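Local coordinates for signal recognition particle receptor beta subunit (Mus musculus, PDB 2FH5), which binds GTP and, as a component of the signal recognition particle receptor, ensures with that particle the correct targeting of nascent secretory proteins to the endoplasmic reticulum membrane system, at residues S117-C122 / E207-K212; A89-E94 / K134-Q139; L67-L72 / A99-Q104; F175-L180 / V184-C189. All coordinates share one frame; numbering follows the deposited sequence.

The four contacts illustrate how a GTPase sheet is clothed by helices and loops. Contacts 1 and 2 are buried, contacts 3 and 4 only partly so. Contact 1 packs helix 204-213 on the sheet; contacts 2 and 3 share helix 91-110, which meets helix 133-150 near its start and helix 65-75 further along. Contact 4 lays a loop against strand 184-188, the sheet neighbour of the strand in contact 1. An aromatic ring carries each one, yet its partner differs: aliphatic carbons in contacts 1 and 2, a second ring in contact 4, and in contact 3, near the nucleotide, a guanidinium. No direct hydrogen bond between the paired segments is established in any of them.

Contact 1 (S117-C122 / E207-K212)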
# COMPACT_ATOMS: atom_id res chain seq x y z
N SER B 117 -21.11 -1.20 -5.53
CA SER B 117 -21.19 0.24 -5.53
C SER B 117 -19.71 0.69 -5.75
O SER B 117 -18.79 0.04 -5.26
CB SER B 117 -21.74 0.67 -4.17
OG SER B 117 -21.79 2.08 -4.04
N LEU B 118 -19.49 1.79 -6.46
CA LEU B 118 -18.13 2.24 -6.75
C LEU B 118 -17.79 3.68 -6.35
O LEU B 118 -18.50 4.61 -6.69
CB LEU B 118 -17.85 2.04 -8.24
CG LEU B 118 -16.69 2.79 -8.89
CD1 LEU B 118 -15.34 2.34 -8.34
CD2 LEU B 118 -16.74 2.51 -10.38
N LEU B 119 -16.69 3.88 -5.64
CA LEU B 119 -16.29 5.23 -5.26
C LEU B 119 -14.94 5.58 -5.85
O LEU B 119 -14.05 4.74 -5.95
CB LEU B 119 -16.22 5.38 -3.73
CG LEU B 119 -15.71 6.72 -3.18
CD1 LEU B 119 -16.79 7.79 -3.33
CD2 LEU B 119 -15.34 6.57 -1.71
N ILE B 120 -14.79 6.84 -6.24
CA ILE B 120 -13.53 7.31 -6.77
C ILE B 120 -13.05 8.27 -5.68
O ILE B 120 -13.56 9.38 -5.57
CB ILE B 120 -13.71 8.11 -8.08
CG1 ILE B 120 -14.56 7.32 -9.09
CG2 ILE B 120 -12.31 8.48 -8.64
CD1 ILE B 120 -13.90 6.07 -9.56
N ALA B 121 -12.08 7.83 -4.87
CA ALA B 121 -11.55 8.64 -3.79
C ALA B 121 -10.33 9.41 -4.25
O ALA B 121 -9.26 8.84 -4.45
CB ALA B 121 -11.19 7.79 -2.61
N CYS B 122 -10.52 10.72 -4.41
CA CYS B 122 -9.49 11.61 -4.85
C CYS B 122 -8.67 11.97 -3.61
O CYS B 122 -8.97 12.91 -2.88
CB CYS B 122 -10.14 12.81 -5.52
SG CYS B 122 -11.16 12.31 -6.96
N GLU B 207 -15.46 7.73 5.39
CA GLU B 207 -16.10 6.91 6.43
C GLU B 207 -17.62 7.09 6.34
O GLU B 207 -18.37 6.17 6.64
CB GLU B 207 -15.60 7.31 7.83
CG GLU B 207 -14.09 7.20 7.99
CD GLU B 207 -13.62 7.33 9.44
OE1 GLU B 207 -13.63 6.31 10.17
OE2 GLU B 207 -13.25 8.46 9.84
N LYS B 208 -18.07 8.28 5.93
CA LYS B 208 -19.50 8.50 5.77
C LYS B 208 -20.00 7.56 4.67
O LYS B 208 -20.94 6.79 4.89
CB LYS B 208 -19.80 9.95 5.39
CG LYS B 208 -20.67 10.69 6.42
CD LYS B 208 -21.07 12.11 5.96
CE LYS B 208 -21.84 12.88 7.07
NZ LYS B 208 -22.24 14.28 6.71
N TRP B 209 -19.37 7.60 3.50
CA TRP B 209 -19.75 6.74 2.37
C TRP B 209 -19.68 5.26 2.74
O TRP B 209 -20.58 4.49 2.41
CB TRP B 209 -18.85 7.00 1.17
CG TRP B 209 -19.17 6.17 -0.06
CD1 TRP B 209 -20.07 6.48 -1.05
CD2 TRP B 209 -18.56 4.93 -0.46
NE1 TRP B 209 -20.04 5.51 -2.03
CE2 TRP B 209 -19.13 4.56 -1.69
CE3 TRP B 209 -17.58 4.10 0.12
CZ2 TRP B 209 -18.74 3.39 -2.37
CZ3 TRP B 209 -17.20 2.94 -0.56
CH2 TRP B 209 -17.78 2.60 -1.79
N LEU B 210 -18.60 4.85 3.39
CA LEU B 210 -18.46 3.46 3.79
C LEU B 210 -19.63 3.07 4.69
O LEU B 210 -20.18 1.98 4.57
CB LEU B 210 -17.14 3.25 4.51
CG LEU B 210 -15.93 3.04 3.60
CD1 LEU B 210 -14.66 3.16 4.42
CD2 LEU B 210 -16.01 1.67 2.93
N ALA B 211 -20.00 3.96 5.60
CA ALA B 211 -21.13 3.72 6.48
C ALA B 211 -22.40 3.52 5.63
O ALA B 211 -23.11 2.51 5.74
CB ALA B 211 -21.31 4.90 7.42
N LYS B 212 -22.65 4.50 4.76
CA LYS B 212 -23.79 4.50 3.86
C LYS B 212 -23.95 3.24 3.00
O LYS B 212 -25.07 2.85 2.68
CB LYS B 212 -23.72 5.75 2.99
CG LYS B 212 -24.53 5.72 1.72
CD LYS B 212 -24.22 6.96 0.88
CE LYS B 212 -24.75 6.84 -0.54
NZ LYS B 212 -24.59 8.14 -1.26
O HOH W 1 -21.16 4.50 -5.07
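Leu119 lays its CB over the six-membered ring of Trp209, 3.6 Å from the centroid and 17° off the ring normal, a CH-pi contact. The side chains run alongside each other head to tail, bringing Leu119 CD2 within 3.8 Å of Trp209 CE3, beside the fusion of the two indole rings. Ser117 OG comes in obliquely, 3.7 Å from Trp209 CZ2. The indole reaches the strand because CG of Trp209 stands anti to its own backbone N (chi1 -179°), thrusting the ring from the helix toward the sheet.

Polar atoms are bridged rather than paired directly. A water at the indole edge, in the ring plane, bonds Ser117 OG at 2.7 Å, donates to Leu118 O at 3.1 Å and weakly accepts from Trp209 NE1 at 3.4 Å. NE1 also makes a weak hydrogen bond to Glu185 OE2, whose charge is met by Lys212 one turn along the helix. With an alanine in place of Trp209, Leu119 CB would probably lose the ring face it rests on, and the water one of its three partners.

Further out, Trp209 touches Ala81 and Val83 of strand 79-87, while Leu118 points through to the other side of the sheet and meets Leu106. Strand and helix segments run antiparallel, their axes 10.8 Å apart. A final helix returning across one face of a largely parallel sheet, with other helices on the opposite face, is the three-layer alpha/beta architecture of small GTPases within the P-loop NTPases.

Contact 2 (A89-E94 / K134-Q139); sequences AAFQRE and KLIQQQ
Ala90 O receives two amides, Glu94 N at 3.1 Å and, weakly, Arg93 N at 3.2 Å, and so closes the first turn of the helix from which Phe91 reaches across to Ile136 and Gln139. Just upstream, Asp87 OD1 accepts from Ala90 N and more weakly from Ala89 N, at the start of that turn. The contact proper is apolar. Ile136 sets CG1 over one face of the Phe91 ring, 3.7 Å from its centroid and 15° off the normal, displaced toward the rim near CD2. On the far part of the ring, the CG2 branch of Ile136 comes to 3.9 Å from Phe91 CE1. Phe91 meets them with CG anti to the backbone N (chi1 -173°), its ring directed at the partner helix. Gln139 adds a different approach: its CB lies at the ring edge, near the plane, 3.8 Å from Phe91 CE2, while a bend at chi2 carries the amide off. Face and edge of one ring are thus used by residues less than a turn apart. Ile136 also borders Ser88 and rests its CD1 on Cys122 SG, so the junction of helices 91-110 and 133-150 is seated at the end of strand 117-123, which lies between them in the chain.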
# COMPACT_ATOMS: atom_id res chain seq x y z
N ALA B 89 -2.63 14.75 -6.49
CA ALA B 89 -1.50 15.65 -6.75
C ALA B 89 -0.71 15.24 -7.98
O ALA B 89 -0.12 16.07 -8.64
CB ALA B 89 -0.56 15.69 -5.52
N ALA B 90 -0.68 13.94 -8.28
CA ALA B 90 0.06 13.46 -9.44
C ALA B 90 -0.89 13.18 -10.62
O ALA B 90 -0.46 12.73 -11.69
CB ALA B 90 0.83 12.18 -9.08
N PHE B 91 -2.17 13.47 -10.41
CA PHE B 91 -3.17 13.21 -11.42
C PHE B 91 -2.82 13.71 -12.83
O PHE B 91 -2.94 12.95 -13.80
CB PHE B 91 -4.51 13.77 -10.97
CG PHE B 91 -5.63 13.39 -11.87
CD1 PHE B 91 -6.04 12.07 -11.96
CD2 PHE B 91 -6.22 14.34 -12.70
CE1 PHE B 91 -7.02 11.69 -12.87
CE2 PHE B 91 -7.20 13.97 -13.62
CZ PHE B 91 -7.59 12.64 -13.71
N GLN B 92 -2.38 14.96 -12.95
CA GLN B 92 -2.05 15.53 -14.26
C GLN B 92 -1.10 14.67 -15.10
O GLN B 92 -1.31 14.53 -16.31
CB GLN B 92 -1.45 16.93 -14.11
CG GLN B 92 -2.37 17.91 -13.39
CD GLN B 92 -3.56 18.37 -14.23
OE1 GLN B 92 -4.24 17.56 -14.88
NE2 GLN B 92 -3.82 19.68 -14.21
N ARG B 93 -0.06 14.11 -14.50
CA ARG B 93 0.84 13.30 -15.30
C ARG B 93 0.38 11.85 -15.45
O ARG B 93 0.69 11.19 -16.44
CB ARG B 93 2.27 13.36 -14.73
CG ARG B 93 2.40 13.22 -13.23
CD ARG B 93 3.86 13.00 -12.81
NE ARG B 93 4.22 11.57 -12.76
CZ ARG B 93 4.28 10.87 -11.63
NH1 ARG B 93 4.01 11.46 -10.47
NH2 ARG B 93 4.58 9.57 -11.66
N GLU B 94 -0.41 11.38 -14.49
CA GLU B 94 -0.86 9.99 -14.51
C GLU B 94 -2.22 9.70 -15.12
O GLU B 94 -2.60 8.53 -15.22
CB GLU B 94 -0.82 9.45 -13.07
CG GLU B 94 0.59 9.40 -12.47
CD GLU B 94 0.56 9.18 -10.97
OE1 GLU B 94 -0.55 9.03 -10.41
OE2 GLU B 94 1.63 9.16 -10.35
N LYS B 134 -13.88 17.32 -8.63
CA LYS B 134 -14.70 17.79 -9.74
C LYS B 134 -13.86 17.74 -11.01
O LYS B 134 -14.28 17.18 -12.03
CB LYS B 134 -15.21 19.20 -9.44
CG LYS B 134 -16.11 19.83 -10.49
CD LYS B 134 -16.79 21.08 -9.91
CE LYS B 134 -17.53 21.89 -10.96
NZ LYS B 134 -16.61 22.52 -11.96
N LEU B 135 -12.67 18.32 -10.96
CA LEU B 135 -11.79 18.31 -12.13
C LEU B 135 -11.31 16.90 -12.52
O LEU B 135 -11.12 16.59 -13.70
CB LEU B 135 -10.57 19.20 -11.89
CG LEU B 135 -9.53 19.20 -13.01
CD1 LEU B 135 -10.13 19.65 -14.33
CD2 LEU B 135 -8.40 20.15 -12.61
N ILE B 136 -11.13 16.03 -11.53
CA ILE B 136 -10.68 14.68 -11.84
C ILE B 136 -11.80 13.93 -12.57
O ILE B 136 -11.54 13.20 -13.52
CB ILE B 136 -10.22 13.96 -10.55
CG1 ILE B 136 -8.83 14.49 -10.19
CG2 ILE B 136 -10.22 12.43 -10.72
CD1 ILE B 136 -8.40 14.15 -8.79
N GLN B 137 -13.04 14.14 -12.13
CA GLN B 137 -14.17 13.49 -12.78
C GLN B 137 -14.27 13.95 -14.23
O GLN B 137 -14.46 13.13 -15.14
CB GLN B 137 -15.49 13.83 -12.10
CG GLN B 137 -16.59 12.96 -12.66
CD GLN B 137 -17.98 13.38 -12.25
OE1 GLN B 137 -18.22 13.80 -11.12
NE2 GLN B 137 -18.92 13.24 -13.18
N GLN B 138 -14.14 15.25 -14.44
CA GLN B 138 -14.22 15.81 -15.78
C GLN B 138 -13.13 15.23 -16.70
O GLN B 138 -13.45 14.74 -17.79
CB GLN B 138 -14.12 17.34 -15.74
CG GLN B 138 -13.73 17.97 -17.09
CD GLN B 138 -13.74 19.51 -17.07
OE1 GLN B 138 -13.42 20.14 -16.05
NE2 GLN B 138 -14.09 20.11 -18.22
N GLN B 139 -11.87 15.25 -16.27
CA GLN B 139 -10.80 14.71 -17.10
C GLN B 139 -10.91 13.19 -17.30
O GLN B 139 -10.55 12.67 -18.35
CB GLN B 139 -9.45 15.09 -16.52
CG GLN B 139 -9.21 16.59 -16.54
CD GLN B 139 -9.33 17.17 -17.95
OE1 GLN B 139 -8.53 16.85 -18.85
NE2 GLN B 139 -10.35 18.02 -18.16

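Contact 3 (L67-L72 / A99-Q104); sequences LRFQLL and AEFLYQ
Arg68 and Phe101 form a cation-pi stack between helices 65-75 and 91-110 of the P-loop GTPase fold, whose segments here run nearly parallel. The guanidinium lies almost flat on the ring, planes 22° apart, with Arg68 CZ 4.7 Å from the Phe101 centroid. The aliphatic part of the arginine shares the same face: Arg68 CD stands 3.8 Å from that centroid in a CH-pi contact. A chi1 of 68°, which wedges CG between the backbone N and the carbonyl carbon, with a bend at chi3, folds the chain over the ring.

Phe69 is turned very differently. Its plane makes 84° with that of Phe101, yet the approach is oblique, and Phe69 CE1 reaches Phe101 CD1 at 3.5 Å. Gln104 runs across Phe69, its NE2 3.4 Å from Phe69 CZ.

The polar end of Arg68 is held: NH2 donates to the carbonyl O of Gly63, a GTP-binding residue, while Phe101 touches the P-loop, its side chain about 4 Å from Gly14. The stack thus sits beside the nucleotide site, consistent with its joining both helices to it. Arg68 NH1 donates to a water 3.1 Å away, which bonds weakly to Glu100 OE2 at 3.5 Å.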
# COMPACT_ATOMS: atom_id res chain seq x y z
N LEU B 67 0.20 -7.38 -10.74
CA LEU B 67 -0.69 -8.01 -9.76
C LEU B 67 -2.09 -7.45 -9.68
O LEU B 67 -2.98 -8.08 -9.13
CB LEU B 67 -0.11 -7.85 -8.36
CG LEU B 67 1.25 -8.38 -7.95
CD1 LEU B 67 1.63 -7.75 -6.61
CD2 LEU B 67 1.19 -9.90 -7.85
N ARG B 68 -2.30 -6.24 -10.19
CA ARG B 68 -3.60 -5.61 -10.04
C ARG B 68 -4.80 -6.39 -10.53
O ARG B 68 -5.78 -6.53 -9.79
CB ARG B 68 -3.58 -4.20 -10.66
CG ARG B 68 -3.46 -4.18 -12.17
CD ARG B 68 -3.55 -2.78 -12.72
NE ARG B 68 -2.50 -1.95 -12.19
CZ ARG B 68 -1.95 -0.93 -12.84
NH1 ARG B 68 -2.36 -0.63 -14.06
NH2 ARG B 68 -0.99 -0.22 -12.25
N PHE B 69 -4.74 -6.91 -11.75
CA PHE B 69 -5.89 -7.65 -12.29
C PHE B 69 -6.01 -9.07 -11.77
O PHE B 69 -7.11 -9.55 -11.52
CB PHE B 69 -5.84 -7.65 -13.82
CG PHE B 69 -5.80 -6.28 -14.39
CD1 PHE B 69 -6.87 -5.41 -14.19
CD2 PHE B 69 -4.68 -5.84 -15.08
CE1 PHE B 69 -6.82 -4.09 -14.66
CE2 PHE B 69 -4.61 -4.52 -15.56
CZ PHE B 69 -5.68 -3.65 -15.35
N GLN B 70 -4.89 -9.73 -11.60
CA GLN B 70 -4.92 -11.08 -11.07
C GLN B 70 -5.69 -11.05 -9.75
O GLN B 70 -6.58 -11.88 -9.53
CB GLN B 70 -3.49 -11.58 -10.84
CG GLN B 70 -3.41 -13.03 -10.39
CD GLN B 70 -2.38 -13.25 -9.29
OE1 GLN B 70 -1.22 -12.81 -9.40
NE2 GLN B 70 -2.80 -13.93 -8.22
N LEU B 71 -5.38 -10.09 -8.88
CA LEU B 71 -6.06 -9.99 -7.59
C LEU B 71 -7.45 -9.36 -7.62
O LEU B 71 -8.27 -9.71 -6.77
CB LEU B 71 -5.20 -9.25 -6.57
CG LEU B 71 -4.09 -10.13 -5.99
CD1 LEU B 71 -3.03 -9.27 -5.32
CD2 LEU B 71 -4.70 -11.10 -5.01
N LEU B 72 -7.72 -8.44 -8.55
CA LEU B 72 -9.07 -7.88 -8.62
C LEU B 72 -9.99 -9.03 -9.08
O LEU B 72 -11.09 -9.19 -8.56
CB LEU B 72 -9.14 -6.71 -9.61
CG LEU B 72 -10.53 -6.09 -9.90
CD1 LEU B 72 -11.21 -5.59 -8.62
CD2 LEU B 72 -10.38 -4.93 -10.85
N ALA B 99 -7.08 6.36 -15.98
CA ALA B 99 -8.25 6.06 -16.84
C ALA B 99 -8.24 4.63 -17.37
O ALA B 99 -9.25 3.94 -17.37
CB ALA B 99 -8.32 7.05 -18.02
N GLU B 100 -7.08 4.18 -17.82
CA GLU B 100 -6.93 2.84 -18.36
C GLU B 100 -7.23 1.74 -17.33
O GLU B 100 -7.81 0.70 -17.68
CB GLU B 100 -5.52 2.66 -18.90
CG GLU B 100 -5.16 1.26 -19.31
CD GLU B 100 -3.81 1.22 -20.00
OE1 GLU B 100 -3.73 1.76 -21.13
OE2 GLU B 100 -2.83 0.67 -19.41
N PHE B 101 -6.82 1.96 -16.08
CA PHE B 101 -7.07 0.97 -15.05
C PHE B 101 -8.53 1.07 -14.64
O PHE B 101 -9.20 0.06 -14.48
CB PHE B 101 -6.12 1.20 -13.87
CG PHE B 101 -6.29 0.23 -12.71
CD1 PHE B 101 -6.87 -1.03 -12.91
CD2 PHE B 101 -5.90 0.58 -11.43
CE1 PHE B 101 -7.06 -1.92 -11.83
CE2 PHE B 101 -6.08 -0.29 -10.35
CZ PHE B 101 -6.67 -1.55 -10.55
N LEU B 102 -9.03 2.29 -14.47
CA LEU B 102 -10.43 2.48 -14.09
C LEU B 102 -11.36 1.83 -15.12
O LEU B 102 -12.35 1.18 -14.77
CB LEU B 102 -10.72 3.97 -13.94
CG LEU B 102 -12.16 4.35 -13.57
CD1 LEU B 102 -12.58 3.67 -12.27
CD2 LEU B 102 -12.25 5.87 -13.50
N TYR B 103 -11.02 1.97 -16.40
CA TYR B 103 -11.77 1.35 -17.51
C TYR B 103 -12.01 -0.13 -17.23
O TYR B 103 -13.15 -0.61 -17.27
CB TYR B 103 -10.99 1.50 -18.81
CG TYR B 103 -11.73 1.02 -20.04
CD1 TYR B 103 -12.66 1.84 -20.68
CD2 TYR B 103 -11.50 -0.24 -20.56
CE1 TYR B 103 -13.34 1.40 -21.81
CE2 TYR B 103 -12.18 -0.68 -21.69
CZ TYR B 103 -13.10 0.14 -22.31
OH TYR B 103 -13.74 -0.28 -23.45
N GLN B 104 -10.94 -0.87 -16.97
CA GLN B 104 -11.06 -2.29 -16.65
C GLN B 104 -11.87 -2.50 -15.37
O GLN B 104 -12.56 -3.51 -15.24
CB GLN B 104 -9.68 -2.93 -16.48
CG GLN B 104 -9.26 -3.80 -17.65
CD GLN B 104 -7.90 -3.38 -18.23
OE1 GLN B 104 -7.27 -4.13 -18.99
NE2 GLN B 104 -7.46 -2.17 -17.88
O HOH W 2 -2.68 1.68 -16.11

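Contact 4 (F175-L180 / V184-C189)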
# COMPACT_ATOMS: atom_id res chain seq x y z
N PHE B 175 -19.14 10.10 -23.34
CA PHE B 175 -19.14 9.38 -22.07
C PHE B 175 -19.25 10.21 -20.80
O PHE B 175 -18.66 11.28 -20.70
CB PHE B 175 -17.88 8.52 -21.91
CG PHE B 175 -17.85 7.77 -20.61
CD1 PHE B 175 -18.60 6.61 -20.46
CD2 PHE B 175 -17.20 8.29 -19.50
CE1 PHE B 175 -18.71 5.99 -19.23
CE2 PHE B 175 -17.32 7.66 -18.26
CZ PHE B 175 -18.08 6.52 -18.13
N GLU B 176 -20.00 9.69 -19.83
CA GLU B 176 -20.18 10.33 -18.54
C GLU B 176 -20.47 9.21 -17.58
O GLU B 176 -21.10 8.23 -17.96
CB GLU B 176 -21.34 11.34 -18.55
CG GLU B 176 -20.94 12.70 -19.07
CD GLU B 176 -22.12 13.65 -19.23
OE1 GLU B 176 -22.73 14.05 -18.21
OE2 GLU B 176 -22.44 13.99 -20.39
N PHE B 177 -20.01 9.33 -16.34
CA PHE B 177 -20.25 8.29 -15.34
C PHE B 177 -21.72 8.03 -15.05
O PHE B 177 -22.10 6.89 -14.77
CB PHE B 177 -19.51 8.63 -14.05
CG PHE B 177 -18.01 8.47 -14.15
CD1 PHE B 177 -17.43 7.20 -14.14
CD2 PHE B 177 -17.17 9.58 -14.26
CE1 PHE B 177 -16.03 7.04 -14.24
CE2 PHE B 177 -15.77 9.45 -14.36
CZ PHE B 177 -15.20 8.17 -14.35
N SER B 178 -22.56 9.07 -15.12
CA SER B 178 -24.01 8.91 -14.88
C SER B 178 -24.70 7.93 -15.86
O SER B 178 -25.72 7.34 -15.52
CB SER B 178 -24.71 10.26 -14.94
OG SER B 178 -24.65 10.79 -16.25
N GLN B 179 -24.15 7.76 -17.06
CA GLN B 179 -24.73 6.84 -18.03
C GLN B 179 -24.48 5.38 -17.64
O GLN B 179 -24.94 4.45 -18.31
CB GLN B 179 -24.12 7.07 -19.42
CG GLN B 179 -23.98 8.52 -19.81
CD GLN B 179 -23.14 8.68 -21.06
OE1 GLN B 179 -22.65 7.69 -21.62
NE2 GLN B 179 -22.98 9.93 -21.51
N LEU B 180 -23.76 5.17 -16.56
CA LEU B 180 -23.43 3.81 -16.17
C LEU B 180 -24.45 3.11 -15.32
O LEU B 180 -25.07 3.73 -14.45
CB LEU B 180 -22.09 3.80 -15.41
CG LEU B 180 -20.78 4.08 -16.14
CD1 LEU B 180 -19.63 3.83 -15.18
CD2 LEU B 180 -20.66 3.17 -17.35
N VAL B 184 -21.92 5.33 -8.77
CA VAL B 184 -20.55 5.80 -8.85
C VAL B 184 -20.47 7.16 -8.19
O VAL B 184 -21.17 8.07 -8.59
CB VAL B 184 -20.07 5.94 -10.33
CG1 VAL B 184 -18.67 6.49 -10.37
CG2 VAL B 184 -20.12 4.61 -11.03
N GLU B 185 -19.62 7.30 -7.18
CA GLU B 185 -19.47 8.59 -6.52
C GLU B 185 -18.02 9.02 -6.46
O GLU B 185 -17.11 8.21 -6.55
CB GLU B 185 -19.97 8.54 -5.09
CG GLU B 185 -21.45 8.48 -4.95
CD GLU B 185 -21.85 8.31 -3.51
OE1 GLU B 185 -21.44 9.14 -2.66
OE2 GLU B 185 -22.57 7.32 -3.24
N PHE B 186 -17.84 10.33 -6.31
CA PHE B 186 -16.54 10.92 -6.18
C PHE B 186 -16.49 11.66 -4.87
O PHE B 186 -17.48 12.27 -4.47
CB PHE B 186 -16.28 11.93 -7.29
CG PHE B 186 -15.83 11.32 -8.58
CD1 PHE B 186 -16.74 10.70 -9.43
CD2 PHE B 186 -14.49 11.44 -8.99
CE1 PHE B 186 -16.34 10.20 -10.67
CE2 PHE B 186 -14.08 10.95 -10.22
CZ PHE B 186 -15.01 10.32 -11.08
N LEU B 187 -15.37 11.60 -4.18
CA LEU B 187 -15.22 12.36 -2.96
C LEU B 187 -13.73 12.70 -2.80
O LEU B 187 -12.90 12.17 -3.54
CB LEU B 187 -15.78 11.62 -1.74
CG LEU B 187 -15.23 10.35 -1.08
CD1 LEU B 187 -13.87 10.60 -0.44
CD2 LEU B 187 -16.23 9.92 -0.02
N GLU B 188 -13.41 13.60 -1.89
CA GLU B 188 -12.03 13.99 -1.66
C GLU B 188 -11.58 13.49 -0.29
O GLU B 188 -12.41 13.25 0.60
CB GLU B 188 -11.90 15.51 -1.74
CG GLU B 188 -12.36 16.07 -3.06
CD GLU B 188 -12.34 17.59 -3.10
OE1 GLU B 188 -12.70 18.21 -2.08
OE2 GLU B 188 -11.98 18.17 -4.15
N CYS B 189 -10.28 13.29 -0.13
CA CYS B 189 -9.75 12.83 1.15
C CYS B 189 -8.24 12.98 1.23
O CYS B 189 -7.58 13.32 0.26
CB CYS B 189 -10.13 11.37 1.42
SG CYS B 189 -9.49 10.16 0.23
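Phe177 and Leu180 bring this loop to Val184 and Phe186. Phe175 comes first, its CE2 over the centre of the Phe177 ring, 4.1 Å above the plane. Glu176 follows, its O accepting Gln179 N at 3.2 Å in a short 3-10 turn. Phe177 is next, its CG beside the backbone N and anti to the carbonyl carbon (chi1 -72°), which presents the ring to the strand. The face turned from Phe175 receives the edge of Phe186 in a T-shaped pair, centroids 5.2 Å apart and planes at 66°, with Phe177 CE2 3.5 Å from Phe186 CZ. Val184 CG1 touches the same ring obliquely, 4.0 Å from Phe177 CD1. A serine in place of Phe177 would probably open a gap between Phe175 and Phe186 and leave the Phe186 edge without its face. Leu180 ends the walk, its N bonded to Phe177 O and its CD1 4.3 Å from Val184 CG2.

Behind them, Leu102 and Leu106 of helix 91-110 and Leu144 of helix 133-150 also pack against Phe177. The loop thus completes a beta-alpha-beta crossover, from strand 117-123 through helix 133-150 to its parallel neighbour 184-188, at the border of the GTPase sheet.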